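PDB 4KW2: xylose isomerase-like TIM barrel domain-containing protein from Parabacteroides distasonis, which is of unknown function but, as a member of the xylose isomerase-like TIM barrel family, may act as a sugar isomerase or related enzyme. Local coordinates for residues Y71-R82 / E105-I116; E126-E134 / A164-M172. All coordinates share one frame; numbering follows the deposited sequence.

Interaction 1 of 2, residues Y71-R82 / E105-I116; sequences YDLSDDNCALLR and EWDKFFAFAHKI
Tyr71 lies flat along helix 103-116, and one face of its ring is covered by Lys108: CB sits 3.6 Å from the ring centroid and only 5° off the normal, a CH-pi contact over the centre. Further along the same lysine, CD approaches CE1 of the tyrosine. The ring's far end reaches Glu105, whose CG is 3.5 Å from Tyr71 OH. A second CH-pi contact runs the other way, Tyr71 CA standing over one face of the Phe112 ring while Ile116 CG1 lies over the opposite face. With CG between its backbone N and carbonyl carbon (chi1 55°), Tyr71 keeps its ring on the Lys108 side while CA and CB rest on Phe112. An alanine here is likely to uncover the Lys108 methylenes and open a gap beside the backbone of Phe109, leaving only CA and CB against Phe112.

Apolar contacts continue toward helix 75-86. Cys78 SG meets Phe112 CE1 at 3.9 Å, an oblique sulfur-aromatic approach, and Leu73 CD1 touches the same ring atom. Ile116 CD1 touches both Cys78 CB, at 3.7 Å, and Leu81 CD2.

Polar links are few. Arg82 NH1 donates a weak, bent bond to Lys115 O at 2.9 Å, with Ala79 CA over one face of the guanidinium. A water donates to both Tyr71 O and Leu73 O, at 2.6 Å from the former, and weakly accepts from Lys115 NZ, so it bridges the loop to the second helix.

The axes of segments 75-82 and 105-116 pass 10.2 Å apart at -50°. Phe112 and Ile116 also reach Phe95 of strand 91-98, so the contact joins successive outer helices of a beta/alpha (TIM) barrel across the strand that connects them.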
loop_
_atom_site.group_PDB
_atom_site.type_symbol
_atom_site.label_atom_id
_atom_site.label_comp_id
_atom_site.label_asym_id
_atom_site.label_seq_id
_atom_site.Cartn_x
_atom_site.Cartn_y
_atom_site.Cartn_z
ATOM N N TYR A 71 -19.720 -19.058 -8.705
ATOM C CA TYR A 71 -19.858 -20.376 -9.306
ATOM C C TYR A 71 -21.292 -20.922 -9.309
ATOM O O TYR A 71 -21.534 -22.010 -9.824
ATOM C CB TYR A 71 -18.873 -21.375 -8.678
ATOM C CG TYR A 71 -18.919 -21.524 -7.164
ATOM C CD1 TYR A 71 -20.126 -21.655 -6.482
ATOM C CD2 TYR A 71 -17.742 -21.583 -6.424
ATOM C CE1 TYR A 71 -20.156 -21.812 -5.111
ATOM C CE2 TYR A 71 -17.765 -21.739 -5.051
ATOM C CZ TYR A 71 -18.975 -21.855 -4.402
ATOM O OH TYR A 71 -19.014 -22.026 -3.041
ATOM N N ASP A 72 -22.232 -20.157 -8.756
ATOM C CA ASP A 72 -23.641 -20.550 -8.698
ATOM C C ASP A 72 -24.474 -20.051 -9.890
ATOM O O ASP A 72 -25.695 -20.210 -9.893
ATOM C CB ASP A 72 -24.269 -20.050 -7.383
ATOM C CG ASP A 72 -24.313 -18.523 -7.283
ATOM O OD1 ASP A 72 -23.713 -17.825 -8.129
ATOM O OD2 ASP A 72 -24.948 -18.012 -6.345
ATOM N N LEU A 73 -23.839 -19.443 -10.891
ATOM C CA LEU A 73 -24.579 -18.936 -12.053
ATOM C C LEU A 73 -25.319 -20.051 -12.791
ATOM O O LEU A 73 -24.762 -21.118 -13.030
ATOM C CB LEU A 73 -23.643 -18.224 -13.042
ATOM C CG LEU A 73 -23.062 -16.879 -12.623
ATOM C CD1 LEU A 73 -22.089 -16.386 -13.683
ATOM C CD2 LEU A 73 -24.161 -15.855 -12.386
ATOM N N SER A 74 -26.566 -19.787 -13.169
ATOM C CA SER A 74 -27.363 -20.740 -13.940
ATOM C C SER A 74 -26.701 -21.071 -15.273
ATOM O O SER A 74 -25.871 -20.314 -15.772
ATOM C CB SER A 74 -28.755 -20.171 -14.211
ATOM O OG SER A 74 -28.684 -19.058 -15.092
ATOM N N ASP A 75 -27.091 -22.199 -15.854
ATOM C CA ASP A 75 -26.579 -22.601 -17.162
ATOM C C ASP A 75 -26.850 -21.529 -18.216
ATOM O O ASP A 75 -25.996 -21.252 -19.052
ATOM C CB ASP A 75 -27.194 -23.937 -17.595
ATOM C CG ASP A 75 -26.708 -25.113 -16.753
ATOM O OD1 ASP A 75 -25.547 -25.099 -16.278
ATOM O OD2 ASP A 75 -27.494 -26.064 -16.572
ATOM N N ASP A 76 -28.037 -20.931 -18.168
ATOM C CA ASP A 76 -28.392 -19.825 -19.059
ATOM C C ASP A 76 -27.436 -18.651 -18.909
ATOM O O ASP A 76 -26.946 -18.116 -19.902
ATOM C CB ASP A 76 -29.818 -19.340 -18.783
ATOM C CG ASP A 76 -30.876 -20.262 -19.356
ATOM O OD1 ASP A 76 -30.527 -21.322 -19.916
ATOM O OD2 ASP A 76 -32.072 -19.917 -19.249
ATOM N N ASN A 77 -27.182 -18.252 -17.666
ATOM C CA ASN A 77 -26.263 -17.154 -17.382
ATOM C C ASN A 77 -24.809 -17.490 -17.708
ATOM O O ASN A 77 -24.055 -16.611 -18.131
ATOM C CB ASN A 77 -26.393 -16.696 -15.926
ATOM C CG ASN A 77 -27.595 -15.791 -15.705
ATOM O OD1 ASN A 77 -28.083 -15.143 -16.629
ATOM N ND2 ASN A 77 -28.072 -15.738 -14.471
ATOM N N CYS A 78 -24.424 -18.750 -17.505
ATOM C CA CYS A 78 -23.107 -19.231 -17.943
ATOM C C CYS A 78 -22.945 -19.133 -19.456
ATOM O O CYS A 78 -21.890 -18.734 -19.946
ATOM C CB CYS A 78 -22.875 -20.678 -17.505
ATOM S SG CYS A 78 -22.487 -20.863 -15.752
ATOM N N ALA A 79 -23.990 -19.494 -20.195
ATOM C CA ALA A 79 -23.952 -19.413 -21.653
ATOM C C ALA A 79 -23.907 -17.958 -22.107
ATOM O O ALA A 79 -23.205 -17.617 -23.059
ATOM C CB ALA A 79 -25.149 -20.131 -22.268
ATOM N N LEU A 80 -24.649 -17.099 -21.416
ATOM C CA LEU A 80 -24.634 -15.676 -21.724
ATOM C C LEU A 80 -23.265 -15.061 -21.415
ATOM O O LEU A 80 -22.761 -14.238 -22.182
ATOM C CB LEU A 80 -25.734 -14.952 -20.953
ATOM C CG LEU A 80 -25.961 -13.476 -21.281
ATOM C CD1 LEU A 80 -26.128 -13.240 -22.776
ATOM C CD2 LEU A 80 -27.176 -12.965 -20.518
ATOM N N LEU A 81 -22.654 -15.477 -20.312
ATOM C CA LEU A 81 -21.329 -14.975 -19.952
ATOM C C LEU A 81 -20.297 -15.361 -21.017
ATOM O O LEU A 81 -19.490 -14.533 -21.427
ATOM C CB LEU A 81 -20.907 -15.492 -18.569
ATOM C CG LEU A 81 -19.587 -14.953 -18.002
ATOM C CD1 LEU A 81 -19.610 -13.436 -17.956
ATOM C CD2 LEU A 81 -19.323 -15.533 -16.619
ATOM N N ARG A 82 -20.341 -16.611 -21.475
ATOM C CA ARG A 82 -19.457 -17.054 -22.553
ATOM C C ARG A 82 -19.645 -16.206 -23.812
ATOM O O ARG A 82 -18.669 -15.768 -24.425
ATOM C CB ARG A 82 -19.676 -18.538 -22.875
ATOM C CG ARG A 82 -19.144 -19.486 -21.807
ATOM C CD ARG A 82 -18.999 -20.913 -22.331
ATOM N NE ARG A 82 -20.264 -21.434 -22.848
ATOM C CZ ARG A 82 -21.238 -21.982 -22.113
ATOM N NH1 ARG A 82 -21.132 -22.103 -20.790
ATOM N NH2 ARG A 82 -22.343 -22.407 -22.712
ATOM N N GLU A 105 -16.605 -26.136 -2.034
ATOM C CA GLU A 105 -16.288 -24.882 -2.718
ATOM C C GLU A 105 -15.300 -25.088 -3.868
ATOM O O GLU A 105 -15.512 -24.588 -4.973
ATOM C CB GLU A 105 -15.736 -23.855 -1.727
ATOM C CG GLU A 105 -16.777 -23.339 -0.737
ATOM C CD GLU A 105 -16.174 -22.668 0.485
ATOM O OE1 GLU A 105 -14.962 -22.836 0.738
ATOM O OE2 GLU A 105 -16.925 -21.971 1.204
ATOM N N TRP A 106 -14.227 -25.827 -3.610
ATOM C CA TRP A 106 -13.242 -26.099 -4.651
ATOM C C TRP A 106 -13.912 -26.790 -5.820
ATOM O O TRP A 106 -13.753 -26.369 -6.963
ATOM C CB TRP A 106 -12.084 -26.950 -4.123
ATOM C CG TRP A 106 -11.131 -26.186 -3.263
ATOM C CD1 TRP A 106 -10.852 -26.412 -1.950
ATOM C CD2 TRP A 106 -10.332 -25.063 -3.654
ATOM N NE1 TRP A 106 -9.928 -25.504 -1.497
ATOM C CE2 TRP A 106 -9.591 -24.665 -2.524
ATOM C CE3 TRP A 106 -10.171 -24.356 -4.847
ATOM C CZ2 TRP A 106 -8.701 -23.595 -2.552
ATOM C CZ3 TRP A 106 -9.285 -23.292 -4.875
ATOM C CH2 TRP A 106 -8.561 -22.923 -3.735
ATOM N N ASP A 107 -14.683 -27.832 -5.521
ATOM C CA ASP A 107 -15.378 -28.601 -6.551
ATOM C C ASP A 107 -16.251 -27.703 -7.422
ATOM O O ASP A 107 -16.165 -27.748 -8.650
ATOM C CB ASP A 107 -16.229 -29.701 -5.912
ATOM C CG ASP A 107 -16.809 -30.652 -6.934
ATOM O OD1 ASP A 107 -16.026 -31.307 -7.658
ATOM O OD2 ASP A 107 -18.052 -30.749 -7.015
ATOM N N LYS A 108 -17.077 -26.880 -6.782
ATOM C CA LYS A 108 -17.965 -25.960 -7.500
ATOM C C LYS A 108 -17.195 -24.930 -8.337
ATOM O O LYS A 108 -17.612 -24.584 -9.440
ATOM C CB LYS A 108 -18.887 -25.235 -6.521
ATOM C CG LYS A 108 -19.956 -26.108 -5.883
ATOM C CD LYS A 108 -20.644 -25.350 -4.751
ATOM C CE LYS A 108 -21.633 -26.212 -3.984
ATOM N NZ LYS A 108 -22.987 -26.212 -4.593
ATOM N N PHE A 109 -16.076 -24.452 -7.800
ATOM C CA PHE A 109 -15.221 -23.475 -8.478
ATOM C C PHE A 109 -14.594 -24.045 -9.761
ATOM O O PHE A 109 -14.638 -23.401 -10.817
ATOM C CB PHE A 109 -14.145 -22.993 -7.504
ATOM C CG PHE A 109 -13.097 -22.106 -8.121
ATOM C CD1 PHE A 109 -13.396 -20.809 -8.503
ATOM C CD2 PHE A 109 -11.789 -22.557 -8.267
ATOM C CE1 PHE A 109 -12.420 -19.991 -9.053
ATOM C CE2 PHE A 109 -10.813 -21.743 -8.806
ATOM C CZ PHE A 109 -11.128 -20.458 -9.200
ATOM N N PHE A 110 -14.031 -25.249 -9.669
ATOM C CA PHE A 110 -13.453 -25.926 -10.834
ATOM C C PHE A 110 -14.506 -26.293 -11.879
ATOM O O PHE A 110 -14.248 -26.201 -13.076
ATOM C CB PHE A 110 -12.697 -27.191 -10.416
ATOM C CG PHE A 110 -11.264 -26.945 -10.040
ATOM C CD1 PHE A 110 -10.936 -26.421 -8.796
ATOM C CD2 PHE A 110 -10.242 -27.242 -10.926
ATOM C CE1 PHE A 110 -9.619 -26.193 -8.446
ATOM C CE2 PHE A 110 -8.919 -27.017 -10.584
ATOM C CZ PHE A 110 -8.608 -26.491 -9.342
ATOM N N ALA A 111 -15.680 -26.730 -11.428
ATOM C CA ALA A 111 -16.786 -27.032 -12.342
ATOM C C ALA A 111 -17.203 -25.780 -13.106
ATOM O O ALA A 111 -17.426 -25.826 -14.312
ATOM C CB ALA A 111 -17.977 -27.599 -11.579
ATOM N N PHE A 112 -17.304 -24.664 -12.391
ATOM C CA PHE A 112 -17.674 -23.385 -12.992
ATOM C C PHE A 112 -16.629 -22.903 -14.000
ATOM O O PHE A 112 -16.969 -22.530 -15.117
ATOM C CB PHE A 112 -17.872 -22.325 -11.909
ATOM C CG PHE A 112 -18.166 -20.961 -12.452
ATOM C CD1 PHE A 112 -19.401 -20.681 -13.012
ATOM C CD2 PHE A 112 -17.207 -19.956 -12.410
ATOM C CE1 PHE A 112 -19.681 -19.421 -13.515
ATOM C CE2 PHE A 112 -17.479 -18.697 -12.917
ATOM C CZ PHE A 112 -18.721 -18.428 -13.467
ATOM N N ALA A 113 -15.363 -22.911 -13.597
ATOM C CA ALA A 113 -14.267 -22.554 -14.495
ATOM C C ALA A 113 -14.348 -23.340 -15.801
ATOM O O ALA A 113 -14.220 -22.772 -16.886
ATOM C CB ALA A 113 -12.927 -22.793 -13.820
ATOM N N HIS A 114 -14.559 -24.644 -15.688
ATOM C CA HIS A 114 -14.682 -25.518 -16.852
ATOM C C HIS A 114 -15.902 -25.155 -17.695
ATOM O O HIS A 114 -15.827 -25.102 -18.918
ATOM C CB HIS A 114 -14.786 -26.973 -16.402
ATOM C CG HIS A 114 -15.005 -27.939 -17.523
ATOM N ND1 HIS A 114 -13.972 -28.433 -18.291
ATOM C CD2 HIS A 114 -16.137 -28.499 -18.009
ATOM C CE1 HIS A 114 -14.459 -29.256 -19.201
ATOM N NE2 HIS A 114 -15.769 -29.313 -19.054
ATOM N N LYS A 115 -17.021 -24.899 -17.030
ATOM C CA LYS A 115 -18.265 -24.569 -17.713
ATOM C C LYS A 115 -18.143 -23.267 -18.517
ATOM O O LYS A 115 -18.680 -23.163 -19.615
ATOM C CB LYS A 115 -19.410 -24.478 -16.694
ATOM C CG LYS A 115 -20.799 -24.412 -17.309
ATOM C CD LYS A 115 -21.871 -25.003 -16.397
ATOM C CE LYS A 115 -21.978 -24.279 -15.057
ATOM N NZ LYS A 115 -21.280 -24.961 -13.926
ATOM N N ILE A 116 -17.435 -22.284 -17.976
ATOM C CA ILE A 116 -17.242 -21.006 -18.667
ATOM C C ILE A 116 -16.141 -21.111 -19.728
ATOM O O ILE A 116 -16.084 -20.311 -20.658
ATOM C CB ILE A 116 -16.944 -19.872 -17.661
ATOM C CG1 ILE A 116 -18.137 -19.692 -16.714
ATOM C CG2 ILE A 116 -16.644 -18.558 -18.372
ATOM C CD1 ILE A 116 -19.451 -19.378 -17.411
HETATM O O HOH W 1 -22.560 -22.455 -12.225
#

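Interaction 2 of 2, residues E126-E134 / A164-M172; sequences ELNQLDYIE and ALKGRSPLM. With SO4 (sulfate ion), chain E.
A salt-bridge network of Asp131, Glu134 and Arg168 ties the start of helix 130-140 to the loop that follows helix 157-165. Arg168 meets Asp131 end-on, NH2 and NH1 both converging on OD1, at 2.9 Å for NH2; the bonds lie near the guanidinium plane although the carboxylate is turned 65° from it. NH1 also serves Glu134 OE1 at 2.8 Å, on the anti side of that carboxylate but well out of its plane. Within its own segment Arg168 NE donates to Ala164 O, so all three nitrogens help fix the group's rotation, and Leu130 CB lies over one face.

Glu134, its CG opposite the backbone N (chi1 -171°), extends far enough for OE2 to accept from Ser169 N at 2.6 Å. That serine begins an ST turn, its OG accepting from Leu171 N, in the alpha-to-beta connection leading into strand 172-178 of the TIM barrel. The apolar part of the contact adjoins the charges: selenomethionine Met172 crosses Glu134 at a slant, CG to CG 3.7 Å, and its CE reaches Leu130 CD2 at 4.0 Å. Leu130 CD1 packs on Ala164 CB at 3.8 Å. On the loop, Gly167 N donates to a sulfate, probably from the crystallisation liquor, which Arg198 also binds.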
loop_
_atom_site.group_PDB
_atom_site.type_symbol
_atom_site.label_atom_id
_atom_site.label_comp_id
_atom_site.label_asym_id
_atom_site.label_seq_id
_atom_site.Cartn_x
_atom_site.Cartn_y
_atom_site.Cartn_z
ATOM N N GLU A 126 -4.034 -24.175 1.229
ATOM C CA GLU A 126 -3.129 -24.777 2.196
ATOM C C GLU A 126 -2.485 -25.995 1.549
ATOM O O GLU A 126 -2.994 -26.521 0.557
ATOM C CB GLU A 126 -3.883 -25.192 3.460
ATOM C CG GLU A 126 -4.368 -24.026 4.307
ATOM C CD GLU A 126 -5.308 -24.455 5.419
ATOM O OE1 GLU A 126 -6.042 -25.454 5.240
ATOM O OE2 GLU A 126 -5.320 -23.788 6.474
ATOM N N LEU A 127 -1.374 -26.447 2.122
ATOM C CA LEU A 127 -0.646 -27.601 1.594
ATOM C C LEU A 127 -1.479 -28.887 1.638
ATOM O O LEU A 127 -1.397 -29.704 0.728
ATOM C CB LEU A 127 0.671 -27.798 2.347
ATOM C CG LEU A 127 1.657 -26.620 2.337
ATOM C CD1 LEU A 127 2.913 -26.980 3.118
ATOM C CD2 LEU A 127 2.015 -26.179 0.921
ATOM N N ASN A 128 -2.295 -29.055 2.675
ATOM C CA ASN A 128 -3.167 -30.236 2.780
ATOM C C ASN A 128 -4.260 -30.315 1.701
ATOM O O ASN A 128 -4.800 -31.391 1.437
ATOM C CB ASN A 128 -3.795 -30.327 4.179
ATOM C CG ASN A 128 -4.771 -29.196 4.467
ATOM O OD1 ASN A 128 -5.847 -29.116 3.871
ATOM N ND2 ASN A 128 -4.407 -28.326 5.401
ATOM N N GLN A 129 -4.585 -29.177 1.089
ATOM C CA GLN A 129 -5.605 -29.115 0.039
ATOM C C GLN A 129 -5.076 -29.474 -1.355
ATOM O O GLN A 129 -5.861 -29.700 -2.275
ATOM C CB GLN A 129 -6.233 -27.712 -0.008
ATOM C CG GLN A 129 -7.149 -27.399 1.167
ATOM C CD GLN A 129 -7.599 -25.948 1.202
ATOM O OE1 GLN A 129 -6.840 -25.042 0.855
ATOM N NE2 GLN A 129 -8.836 -25.719 1.638
ATOM N N LEU A 130 -3.756 -29.521 -1.515
ATOM C CA LEU A 130 -3.151 -29.716 -2.839
ATOM C C LEU A 130 -3.549 -31.036 -3.507
ATOM O O LEU A 130 -3.842 -31.061 -4.707
ATOM C CB LEU A 130 -1.625 -29.610 -2.756
ATOM C CG LEU A 130 -1.081 -28.222 -2.396
ATOM C CD1 LEU A 130 0.440 -28.238 -2.368
ATOM C CD2 LEU A 130 -1.585 -27.168 -3.370
ATOM N N ASP A 131 -3.555 -32.120 -2.732
ATOM C CA ASP A 131 -3.978 -33.424 -3.239
ATOM C C ASP A 131 -5.371 -33.356 -3.855
ATOM O O ASP A 131 -5.570 -33.780 -4.997
ATOM C CB ASP A 131 -3.948 -34.484 -2.131
ATOM C CG ASP A 131 -2.565 -35.093 -1.933
ATOM O OD1 ASP A 131 -1.556 -34.461 -2.305
ATOM O OD2 ASP A 131 -2.488 -36.216 -1.402
ATOM N N TYR A 132 -6.324 -32.810 -3.102
ATOM C CA TYR A 132 -7.699 -32.697 -3.575
ATOM C C TYR A 132 -7.796 -31.783 -4.794
ATOM O O TYR A 132 -8.498 -32.089 -5.764
ATOM C CB TYR A 132 -8.614 -32.182 -2.465
ATOM C CG TYR A 132 -10.078 -32.235 -2.841
ATOM C CD1 TYR A 132 -10.741 -33.459 -2.963
ATOM C CD2 TYR A 132 -10.798 -31.071 -3.085
ATOM C CE1 TYR A 132 -12.081 -33.515 -3.316
ATOM C CE2 TYR A 132 -12.137 -31.121 -3.434
ATOM C CZ TYR A 132 -12.772 -32.342 -3.548
ATOM O OH TYR A 132 -14.101 -32.388 -3.897
ATOM N N ILE A 133 -7.088 -30.659 -4.737
ATOM C CA ILE A 133 -7.064 -29.697 -5.838
ATOM C C ILE A 133 -6.470 -30.322 -7.106
ATOM O O ILE A 133 -6.956 -30.069 -8.208
ATOM C CB ILE A 133 -6.301 -28.413 -5.435
ATOM C CG1 ILE A 133 -7.146 -27.605 -4.446
ATOM C CG2 ILE A 133 -5.965 -27.560 -6.653
ATOM C CD1 ILE A 133 -6.379 -26.523 -3.722
ATOM N N GLU A 134 -5.430 -31.138 -6.951
ATOM C CA GLU A 134 -4.827 -31.813 -8.102
ATOM C C GLU A 134 -5.822 -32.767 -8.770
ATOM O O GLU A 134 -5.862 -32.853 -9.999
ATOM C CB GLU A 134 -3.551 -32.563 -7.705
ATOM C CG GLU A 134 -2.763 -33.113 -8.892
ATOM C CD GLU A 134 -1.449 -33.774 -8.494
ATOM O OE1 GLU A 134 -1.224 -34.005 -7.287
ATOM O OE2 GLU A 134 -0.635 -34.070 -9.393
ATOM N N ALA A 164 6.542 -28.810 -2.692
ATOM C CA ALA A 164 5.131 -29.186 -2.783
ATOM C C ALA A 164 4.743 -29.701 -4.173
ATOM O O ALA A 164 4.003 -30.676 -4.294
ATOM C CB ALA A 164 4.254 -28.003 -2.407
ATOM N N LEU A 165 5.248 -29.042 -5.213
ATOM C CA LEU A 165 4.900 -29.382 -6.595
ATOM C C LEU A 165 5.638 -30.604 -7.151
ATOM O O LEU A 165 5.123 -31.267 -8.053
ATOM C CB LEU A 165 5.133 -28.178 -7.516
ATOM C CG LEU A 165 4.127 -27.033 -7.373
ATOM C CD1 LEU A 165 4.549 -25.849 -8.230
ATOM C CD2 LEU A 165 2.721 -27.488 -7.737
ATOM N N LYS A 166 6.831 -30.893 -6.628
ATOM C CA LYS A 166 7.656 -31.994 -7.138
ATOM C C LYS A 166 6.834 -33.264 -7.270
ATOM O O LYS A 166 6.157 -33.669 -6.325
ATOM C CB LYS A 166 8.857 -32.258 -6.224
ATOM N N GLY A 167 6.857 -33.865 -8.456
ATOM C CA GLY A 167 6.145 -35.120 -8.700
ATOM C C GLY A 167 4.657 -34.998 -8.992
ATOM O O GLY A 167 4.013 -35.996 -9.323
ATOM N N ARG A 168 4.098 -33.793 -8.875
ATOM C CA ARG A 168 2.687 -33.575 -9.195
ATOM C C ARG A 168 2.499 -33.355 -10.689
ATOM O O ARG A 168 3.431 -32.957 -11.387
ATOM C CB ARG A 168 2.127 -32.376 -8.426
ATOM C CG ARG A 168 2.017 -32.615 -6.934
ATOM C CD ARG A 168 1.395 -31.430 -6.222
ATOM N NE ARG A 168 1.357 -31.652 -4.781
ATOM C CZ ARG A 168 0.449 -32.389 -4.145
ATOM N NH1 ARG A 168 -0.533 -32.989 -4.812
ATOM N NH2 ARG A 168 0.516 -32.525 -2.826
ATOM N N SER A 169 1.279 -33.610 -11.160
ATOM C CA SER A 169 0.884 -33.396 -12.559
ATOM C C SER A 169 1.395 -32.066 -13.124
ATOM O O SER A 169 1.541 -31.094 -12.384
ATOM C CB SER A 169 -0.647 -33.458 -12.679
ATOM O OG SER A 169 -1.122 -32.829 -13.858
ATOM N N PRO A 170 1.661 -32.014 -14.445
ATOM C CA PRO A 170 2.103 -30.751 -15.048
ATOM C C PRO A 170 1.045 -29.634 -14.997
ATOM O O PRO A 170 1.376 -28.466 -15.199
ATOM C CB PRO A 170 2.410 -31.133 -16.506
ATOM C CG PRO A 170 2.453 -32.623 -16.540
ATOM C CD PRO A 170 1.554 -33.092 -15.445
ATOM N N LEU A 171 -0.210 -29.998 -14.740
ATOM C CA LEU A 171 -1.282 -29.026 -14.541
ATOM C C LEU A 171 -1.066 -28.165 -13.288
ATOM O O LEU A 171 -1.532 -27.027 -13.233
ATOM C CB LEU A 171 -2.634 -29.740 -14.437
ATOM C CG LEU A 171 -3.084 -30.565 -15.644
ATOM C CD1 LEU A 171 -4.229 -31.486 -15.250
ATOM C CD2 LEU A 171 -3.480 -29.662 -16.803
HETATM N N MSE A 172 -0.373 -28.714 -12.288
HETATM C CA MSE A 172 -0.105 -27.993 -11.038
HETATM C C MSE A 172 1.091 -27.098 -11.206
HETATM O O MSE A 172 2.219 -27.573 -11.277
HETATM C CB MSE A 172 0.134 -28.977 -9.893
HETATM C CG MSE A 172 -1.067 -29.888 -9.651
HETATM SE SE MSE A 172 -2.576 -28.853 -8.921
HETATM C CE MSE A 172 -2.012 -28.775 -7.034
HETATM S S SO4 E . 9.025 -32.662 -11.015
HETATM O O1 SO4 E . 10.125 -32.888 -11.979
HETATM O O2 SO4 E . 7.833 -33.420 -11.452
HETATM O O3 SO4 E . 9.442 -33.123 -9.672
HETATM O O4 SO4 E . 8.712 -31.215 -10.957
#

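In the fold
Both interactions belong to the same eight-stranded parallel barrel and follow in series along the chain, their centres about 23 Å apart. Interaction 1 pairs helix 75-86 with helix 103-116; interaction 2 pairs helix 130-140 with the end of helix 157-165 and the loop into strand 172-178. The middle pair of helices, 103-116 and 130-140, supplies the join: Trp106 CE2 lies 3.9 Å from Ile133 CD1, and Phe110 CZ is 3.9 Å from Ile133 CG2. The contacts therefore form successive steps in the outer helical layer, about 18 and 19 Å from the chain centre. Each also touches the second subunit, which places this side of the barrel beside the assembly interface.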